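PDB 6YP4: adenylate cyclase from Hippeastrum hybrid cultivar, which acts chiefly as a triphosphatase despite its adenylyl cyclase name, and here binds a non-hydrolysable GTP analogue. Local coordinates for residues A[129-141]-A[146-158]. Numbering follows the deposited sequence.
Sequences CLGGFRNVRAVYR and LILELDETEYGFG. With GCP (phosphomethylphosphonic acid guanylate ester), chain B; GCP (phosphomethylphosphonic acid guanylate ester), chain C.
Two donors from strand 129-141 grip Asp151 OD1: Arg137 NE reaches its syn lone pair at 2.7 Å, nearly straight, while Asn135 ND2 comes from above the carboxylate plane, 3.1 Å from OD1. Arg137 NH2 bonds Asp151 OD2 at 3.0 Å, completing a side-on, two-nitrogen salt bridge in which guanidinium and carboxylate lie nearly coplanar; Lys195 is a further salt-bridge partner of OD2. A bend at chi3 (-60°) turns the Arg137 head group so that NH1 and NH2 both donate to O2B of the GCP in chain B, NH1 at 3.0 Å. In the conformer modelled here, Glu149 OE2 sits over a guanidinium face, 3.3 Å from Arg137 NH1, an ion pair without a directed N-H. Were Arg137 an alanine, Asp151 would probably lose its two-nitrogen mate and O2B two of its donors. The Asn135 amide is itself fixed by Thr153 OG1, which donates to Asn135 OD1, and by Gln32. Toward one end Tyr155 CE1 lies over the centre of the Phe133 ring, the two rings oblique to each other; toward the other, Val139 CG1 meets Ile147 CG2 at 3.6 Å. Paired backbone bonds, such as Ala138 N to Leu150 O and Leu150 N to Ala138 O, join the strands as an antiparallel beta hairpin. Arg137 and Glu149 belong to the nucleotide pocket, with Asp151 as second-shell support for Arg137, on one wall of the curled antiparallel sheet, consistent with the triphosphate tunnel of the CYTH fold.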
loop_
_atom_site.group_PDB
_atom_site.type_symbol
_atom_site.label_atom_id
_atom_site.label_comp_id
_atom_site.label_asym_id
_atom_site.label_seq_id
_atom_site.Cartn_x
_atom_site.Cartn_y
_atom_site.Cartn_z
ATOM N N CYS A 129 -22.462 -12.572 11.783
ATOM C CA CYS A 129 -21.235 -12.906 11.062
ATOM C C CYS A 129 -21.511 -14.037 10.082
ATOM O O CYS A 129 -22.117 -15.048 10.447
ATOM C CB CYS A 129 -20.114 -13.311 12.027
ATOM S SG CYS A 129 -18.479 -13.580 11.264
ATOM N N LEU A 130 -21.052 -13.866 8.843
ATOM C CA LEU A 130 -21.185 -14.871 7.797
ATOM C C LEU A 130 -20.050 -15.890 7.810
ATOM O O LEU A 130 -20.117 -16.869 7.070
ATOM C CB LEU A 130 -21.260 -14.188 6.420
ATOM C CG LEU A 130 -22.279 -13.060 6.218
ATOM C CD1 LEU A 130 -22.293 -12.607 4.774
ATOM C CD2 LEU A 130 -23.678 -13.517 6.618
ATOM N N GLY A 131 -19.055 -15.713 8.665
ATOM C CA GLY A 131 -17.842 -16.500 8.620
ATOM C C GLY A 131 -16.767 -15.803 7.810
ATOM O O GLY A 131 -16.817 -14.591 7.573
ATOM N N GLY A 132 -15.795 -16.582 7.360
ATOM C CA GLY A 132 -14.713 -15.996 6.591
ATOM C C GLY A 132 -13.699 -17.015 6.135
ATOM O O GLY A 132 -13.969 -18.218 6.109
ATOM N N PHE A 133 -12.521 -16.517 5.766
ATOM C CA PHE A 133 -11.467 -17.362 5.220
ATOM C C PHE A 133 -10.130 -16.648 5.381
ATOM O O PHE A 133 -10.069 -15.461 5.701
ATOM C CB PHE A 133 -11.729 -17.724 3.747
ATOM C CG PHE A 133 -11.908 -16.530 2.841
ATOM C CD1 PHE A 133 -10.817 -15.961 2.184
ATOM C CD2 PHE A 133 -13.169 -15.974 2.641
ATOM C CE1 PHE A 133 -10.976 -14.844 1.355
ATOM C CE2 PHE A 133 -13.334 -14.863 1.801
ATOM C CZ PHE A 133 -12.231 -14.297 1.165
ATOM N N ARG A 134 -9.061 -17.398 5.119
ATOM C CA ARG A 134 -7.677 -16.997 5.324
ATOM C C ARG A 134 -7.012 -16.753 3.964
ATOM O O ARG A 134 -7.393 -17.359 2.957
ATOM C CB ARG A 134 -6.942 -18.098 6.122
ATOM C CG ARG A 134 -5.418 -18.019 6.249
ATOM C CD ARG A 134 -4.853 -19.353 6.799
ATOM N NE ARG A 134 -3.495 -19.245 7.352
ATOM C CZ ARG A 134 -2.381 -19.565 6.695
ATOM N NH1 ARG A 134 -1.194 -19.432 7.283
ATOM N NH2 ARG A 134 -2.444 -20.025 5.453
ATOM N N ASN A 135 -6.029 -15.855 3.927
ATOM C CA ASN A 135 -5.325 -15.600 2.673
ATOM C C ASN A 135 -3.905 -15.138 2.971
ATOM O O ASN A 135 -3.698 -14.295 3.849
ATOM C CB ASN A 135 -6.072 -14.554 1.827
ATOM C CG ASN A 135 -5.389 -14.256 0.487
ATOM O OD1 ASN A 135 -5.445 -15.061 -0.452
ATOM N ND2 ASN A 135 -4.782 -13.064 0.376
ATOM N N VAL A 136 -2.942 -15.728 2.270
ATOM C CA VAL A 136 -1.546 -15.306 2.305
ATOM C C VAL A 136 -1.286 -14.451 1.074
ATOM O O VAL A 136 -1.481 -14.907 -0.055
ATOM C CB VAL A 136 -0.589 -16.503 2.351
ATOM C CG1 VAL A 136 0.874 -16.004 2.381
ATOM C CG2 VAL A 136 -0.870 -17.349 3.569
ATOM N N ARG A 137 -0.837 -13.213 1.282
ATOM C CA ARG A 137 -0.646 -12.268 0.189
ATOM C C ARG A 137 0.806 -11.824 0.162
ATOM O O ARG A 137 1.302 -11.263 1.145
ATOM C CB ARG A 137 -1.575 -11.054 0.328
ATOM C CG ARG A 137 -1.197 -9.870 -0.577
ATOM C CD ARG A 137 -2.356 -8.895 -0.684
ATOM N NE ARG A 137 -3.561 -9.513 -1.254
ATOM C CZ ARG A 137 -4.763 -8.935 -1.264
ATOM N NH1 ARG A 137 -4.934 -7.733 -0.729
ATOM N NH2 ARG A 137 -5.804 -9.553 -1.801
ATOM N N ALA A 138 1.465 -12.065 -0.971
ATOM C CA ALA A 138 2.820 -11.620 -1.249
ATOM C C ALA A 138 2.740 -10.444 -2.211
ATOM O O ALA A 138 2.061 -10.534 -3.239
ATOM C CB ALA A 138 3.648 -12.772 -1.846
ATOM N N VAL A 139 3.397 -9.334 -1.861
ATOM C CA VAL A 139 3.276 -8.072 -2.590
ATOM C C VAL A 139 4.592 -7.778 -3.290
ATOM O O VAL A 139 5.666 -7.949 -2.703
ATOM C CB VAL A 139 2.905 -6.896 -1.662
ATOM C CG1 VAL A 139 2.605 -5.622 -2.469
ATOM C CG2 VAL A 139 1.741 -7.267 -0.770
ATOM N N TYR A 140 4.499 -7.287 -4.531
ATOM C CA TYR A 140 5.646 -7.016 -5.388
ATOM C C TYR A 140 5.487 -5.644 -6.024
ATOM O O TYR A 140 4.392 -5.287 -6.472
ATOM C CB TYR A 140 5.778 -8.096 -6.498
ATOM C CG TYR A 140 5.839 -9.498 -5.941
ATOM C CD1 TYR A 140 4.680 -10.224 -5.679
ATOM C CD2 TYR A 140 7.064 -10.075 -5.621
ATOM C CE1 TYR A 140 4.748 -11.495 -5.138
ATOM C CE2 TYR A 140 7.145 -11.328 -5.072
ATOM C CZ TYR A 140 5.986 -12.044 -4.852
ATOM O OH TYR A 140 6.086 -13.285 -4.293
ATOM N N ARG A 141 6.581 -4.876 -6.073
ATOM C CA ARG A 141 6.653 -3.664 -6.889
ATOM C C ARG A 141 7.369 -4.014 -8.194
ATOM O O ARG A 141 8.567 -4.324 -8.188
ATOM C CB ARG A 141 7.370 -2.534 -6.152
ATOM C CG ARG A 141 7.513 -1.295 -7.001
ATOM C CD ARG A 141 8.040 -0.081 -6.199
ATOM N NE ARG A 141 7.166 0.298 -5.093
ATOM C CZ ARG A 141 7.448 0.064 -3.815
ATOM N NH1 ARG A 141 8.582 -0.536 -3.496
ATOM N NH2 ARG A 141 6.608 0.429 -2.857
ATOM N N LEU A 146 4.224 -0.593 -10.768
ATOM C CA LEU A 146 3.015 -1.388 -10.596
ATOM C C LEU A 146 3.178 -2.366 -9.440
ATOM O O LEU A 146 4.244 -2.960 -9.252
ATOM C CB LEU A 146 2.705 -2.160 -11.884
ATOM C CG LEU A 146 2.391 -1.324 -13.134
ATOM C CD1 LEU A 146 2.467 -2.171 -14.412
ATOM C CD2 LEU A 146 1.024 -0.650 -12.986
ATOM N N ILE A 147 2.106 -2.525 -8.664
ATOM C CA ILE A 147 2.077 -3.375 -7.480
ATOM C C ILE A 147 1.323 -4.646 -7.845
ATOM O O ILE A 147 0.144 -4.583 -8.212
ATOM C CB ILE A 147 1.405 -2.664 -6.292
ATOM C CG1 ILE A 147 2.193 -1.402 -5.879
ATOM C CG2 ILE A 147 1.174 -3.630 -5.148
ATOM C CD1 ILE A 147 3.524 -1.722 -5.262
ATOM N N LEU A 148 1.998 -5.786 -7.744
ATOM C CA LEU A 148 1.384 -7.097 -7.963
ATOM C C LEU A 148 1.125 -7.783 -6.632
ATOM O O LEU A 148 1.977 -7.760 -5.736
ATOM C CB LEU A 148 2.285 -7.987 -8.817
ATOM C CG LEU A 148 2.786 -7.471 -10.169
ATOM C CD1 LEU A 148 3.764 -8.467 -10.756
ATOM C CD2 LEU A 148 1.653 -7.176 -11.148
ATOM N N GLU A 149 -0.053 -8.404 -6.504
ATOM C CA GLU A 149 -0.442 -9.127 -5.298
ATOM C C GLU A 149 -0.722 -10.569 -5.679
ATOM O O GLU A 149 -1.643 -10.831 -6.464
ATOM C CB GLU A 149 -1.677 -8.509 -4.644
ATOM C CG GLU A 149 -1.412 -7.210 -3.905
ATOM C CD GLU A 149 -2.586 -6.264 -4.000
ATOM O OE1 GLU A 149 -2.813 -5.733 -5.102
ATOM O OE2 GLU A 149 -3.292 -6.070 -2.989
ATOM N N LEU A 150 0.077 -11.491 -5.145
ATOM C CA LEU A 150 -0.034 -12.919 -5.421
ATOM C C LEU A 150 -0.646 -13.575 -4.190
ATOM O O LEU A 150 -0.054 -13.540 -3.104
ATOM C CB LEU A 150 1.345 -13.497 -5.735
ATOM C CG LEU A 150 1.470 -14.964 -6.139
ATOM C CD1 LEU A 150 0.829 -15.198 -7.508
ATOM C CD2 LEU A 150 2.927 -15.407 -6.147
ATOM N N ASP A 151 -1.828 -14.164 -4.350
ATOM C CA ASP A 151 -2.632 -14.616 -3.228
ATOM C C ASP A 151 -2.692 -16.138 -3.176
ATOM O O ASP A 151 -2.772 -16.806 -4.208
ATOM C CB ASP A 151 -4.063 -14.066 -3.316
ATOM C CG ASP A 151 -4.158 -12.585 -2.976
ATOM O OD1 ASP A 151 -3.347 -12.070 -2.147
ATOM O OD2 ASP A 151 -5.090 -11.946 -3.515
ATOM N N GLU A 152 -2.665 -16.674 -1.966
ATOM C CA GLU A 152 -2.924 -18.081 -1.709
ATOM C C GLU A 152 -4.092 -18.111 -0.736
ATOM O O GLU A 152 -3.927 -17.795 0.449
ATOM C CB GLU A 152 -1.688 -18.785 -1.150
ATOM C CG GLU A 152 -1.883 -20.273 -0.856
ATOM C CD GLU A 152 -0.608 -20.948 -0.388
ATOM O OE1 GLU A 152 0.457 -20.292 -0.404
ATOM O OE2 GLU A 152 -0.674 -22.134 0.001
ATOM N N THR A 153 -5.269 -18.505 -1.236
ATOM C CA THR A 153 -6.536 -18.300 -0.545
ATOM C C THR A 153 -7.059 -19.648 -0.070
ATOM O O THR A 153 -7.399 -20.513 -0.887
ATOM C CB THR A 153 -7.546 -17.617 -1.460
ATOM O OG1 THR A 153 -6.983 -16.392 -1.953
ATOM C CG2 THR A 153 -8.808 -17.320 -0.696
ATOM N N GLU A 154 -7.126 -19.818 1.242
ATOM C CA GLU A 154 -7.554 -21.069 1.858
ATOM C C GLU A 154 -8.985 -20.866 2.315
ATOM O O GLU A 154 -9.243 -20.178 3.307
ATOM C CB GLU A 154 -6.644 -21.474 3.014
ATOM C CG GLU A 154 -5.154 -21.303 2.728
ATOM C CD GLU A 154 -4.484 -22.584 2.246
ATOM O OE1 GLU A 154 -5.205 -23.567 1.949
ATOM O OE2 GLU A 154 -3.233 -22.600 2.157
ATOM N N TYR A 155 -9.918 -21.414 1.549
ATOM C CA TYR A 155 -11.296 -21.495 1.987
ATOM C C TYR A 155 -11.462 -22.777 2.789
ATOM O O TYR A 155 -10.575 -23.633 2.823
ATOM C CB TYR A 155 -12.258 -21.488 0.796
ATOM C CG TYR A 155 -12.113 -20.334 -0.160
ATOM C CD1 TYR A 155 -12.693 -19.092 0.118
ATOM C CD2 TYR A 155 -11.415 -20.481 -1.356
ATOM C CE1 TYR A 155 -12.571 -18.023 -0.765
ATOM C CE2 TYR A 155 -11.276 -19.417 -2.239
ATOM C CZ TYR A 155 -11.864 -18.194 -1.943
ATOM O OH TYR A 155 -11.725 -17.137 -2.835
ATOM N N GLY A 156 -12.609 -22.921 3.440
ATOM C CA GLY A 156 -12.869 -24.179 4.111
ATOM C C GLY A 156 -12.775 -25.362 3.169
ATOM O O GLY A 156 -12.349 -26.448 3.566
ATOM N N PHE A 157 -13.115 -25.151 1.902
ATOM C CA PHE A 157 -13.395 -26.227 0.966
ATOM C C PHE A 157 -12.330 -26.396 -0.110
ATOM O O PHE A 157 -12.461 -27.295 -0.944
ATOM C CB PHE A 157 -14.762 -25.984 0.317
ATOM C CG PHE A 157 -14.995 -24.547 -0.058
ATOM C CD1 PHE A 157 -14.431 -24.022 -1.201
ATOM C CD2 PHE A 157 -15.768 -23.717 0.738
ATOM C CE1 PHE A 157 -14.629 -22.693 -1.544
ATOM C CE2 PHE A 157 -15.972 -22.389 0.399
ATOM C CZ PHE A 157 -15.406 -21.882 -0.741
ATOM N N GLY A 158 -11.291 -25.568 -0.129
ATOM C CA GLY A 158 -10.258 -25.715 -1.134
ATOM C C GLY A 158 -9.383 -24.480 -1.138
ATOM O O GLY A 158 -9.651 -23.505 -0.435
HETATM P PG GCP B . -9.431 -9.034 -3.883
HETATM O O1G GCP B . -9.246 -9.647 -5.239
HETATM O O2G GCP B . -8.881 -9.946 -2.809
HETATM O O3G GCP B . -10.898 -8.774 -3.643
HETATM C C3B GCP B . -8.512 -7.456 -3.847
HETATM P PB GCP B . -8.799 -6.647 -2.204
HETATM O O1B GCP B . -10.217 -6.798 -1.733
HETATM O O2B GCP B . -7.810 -7.147 -1.180
HETATM O O3A GCP B . -8.517 -5.049 -2.465
HETATM P PA GCP B . -8.350 -4.040 -1.178
HETATM O O1A GCP B . -9.122 -2.777 -1.514
HETATM O O2A GCP B . -8.970 -4.722 0.023
HETATM O "O5'" GCP B . -6.713 -3.749 -0.881
HETATM C "C5'" GCP B . -5.760 -4.152 -1.855
HETATM C "C4'" GCP B . -5.906 -3.308 -3.193
HETATM O "O4'" GCP B . -6.064 -1.774 -2.963
HETATM C "C3'" GCP B . -4.838 -3.434 -3.882
HETATM O "O3'" GCP B . -5.170 -3.624 -5.280
HETATM C "C2'" GCP B . -3.901 -2.070 -3.610
HETATM O "O2'" GCP B . -3.224 -1.595 -4.833
HETATM C "C1'" GCP B . -4.626 -1.164 -3.077
HETATM N N9 GCP B . -4.081 -0.813 -1.705
HETATM C C8 GCP B . -4.587 -1.385 -0.606
HETATM N N7 GCP B . -3.938 -0.908 0.472
HETATM C C5 GCP B . -3.019 -0.032 0.035
HETATM C C6 GCP B . -2.081 0.749 0.706
HETATM O O6 GCP B . -2.003 0.699 1.889
HETATM N N1 GCP B . -1.269 1.554 0.020
HETATM C C2 GCP B . -1.359 1.611 -1.337
HETATM N N2 GCP B . -0.420 2.526 -1.981
HETATM N N3 GCP B . -2.274 0.847 -1.994
HETATM C C4 GCP B . -3.103 0.027 -1.306
HETATM P PG GCP C . 8.809 10.379 -0.572
HETATM O O1G GCP C . 8.335 11.613 -1.279
HETATM O O2G GCP C . 8.618 10.516 0.922
HETATM O O3G GCP C . 10.265 10.142 -0.890
HETATM C C3B GCP C . 7.811 8.970 -1.170
HETATM P PB GCP C . 8.441 7.423 -0.366
HETATM O O1B GCP C . 9.938 7.400 -0.264
HETATM O O2B GCP C . 7.782 7.209 0.974
HETATM O O3A GCP C . 7.981 6.207 -1.373
HETATM P PA GCP C . 8.067 4.652 -0.848
HETATM O O1A GCP C . 8.631 3.836 -1.998
HETATM O O2A GCP C . 9.019 4.616 0.328
HETATM O "O5'" GCP C . 6.540 4.122 -0.357
HETATM C "C5'" GCP C . 5.406 4.916 -0.678
HETATM C "C4'" GCP C . 5.147 4.949 -2.245
HETATM O "O4'" GCP C . 5.240 3.553 -2.934
HETATM C "C3'" GCP C . 3.952 5.348 -2.460
HETATM O "O3'" GCP C . 3.935 6.291 -3.560
HETATM C "C2'" GCP C . 3.014 3.988 -2.747
HETATM O "O2'" GCP C . 2.016 4.204 -3.815
HETATM C "C1'" GCP C . 3.778 2.996 -2.996
HETATM N N9 GCP C . 3.571 1.916 -1.950
HETATM C C8 GCP C . 4.378 1.835 -0.886
HETATM N N7 GCP C . 3.987 0.801 -0.119
HETATM C C5 GCP C . 2.924 0.237 -0.714
HETATM C C6 GCP C . 2.128 -0.852 -0.365
HETATM O O6 GCP C . 2.355 -1.459 0.629
HETATM N N1 GCP C . 1.112 -1.213 -1.148
HETATM C C2 GCP C . 0.853 -0.517 -2.288
HETATM N N2 GCP C . -0.285 -1.003 -3.065
HETATM N N3 GCP C . 1.628 0.548 -2.629
HETATM C C4 GCP C . 2.664 0.923 -1.841
HETATM O O HOH W 1 -14.224 -20.756 4.229
#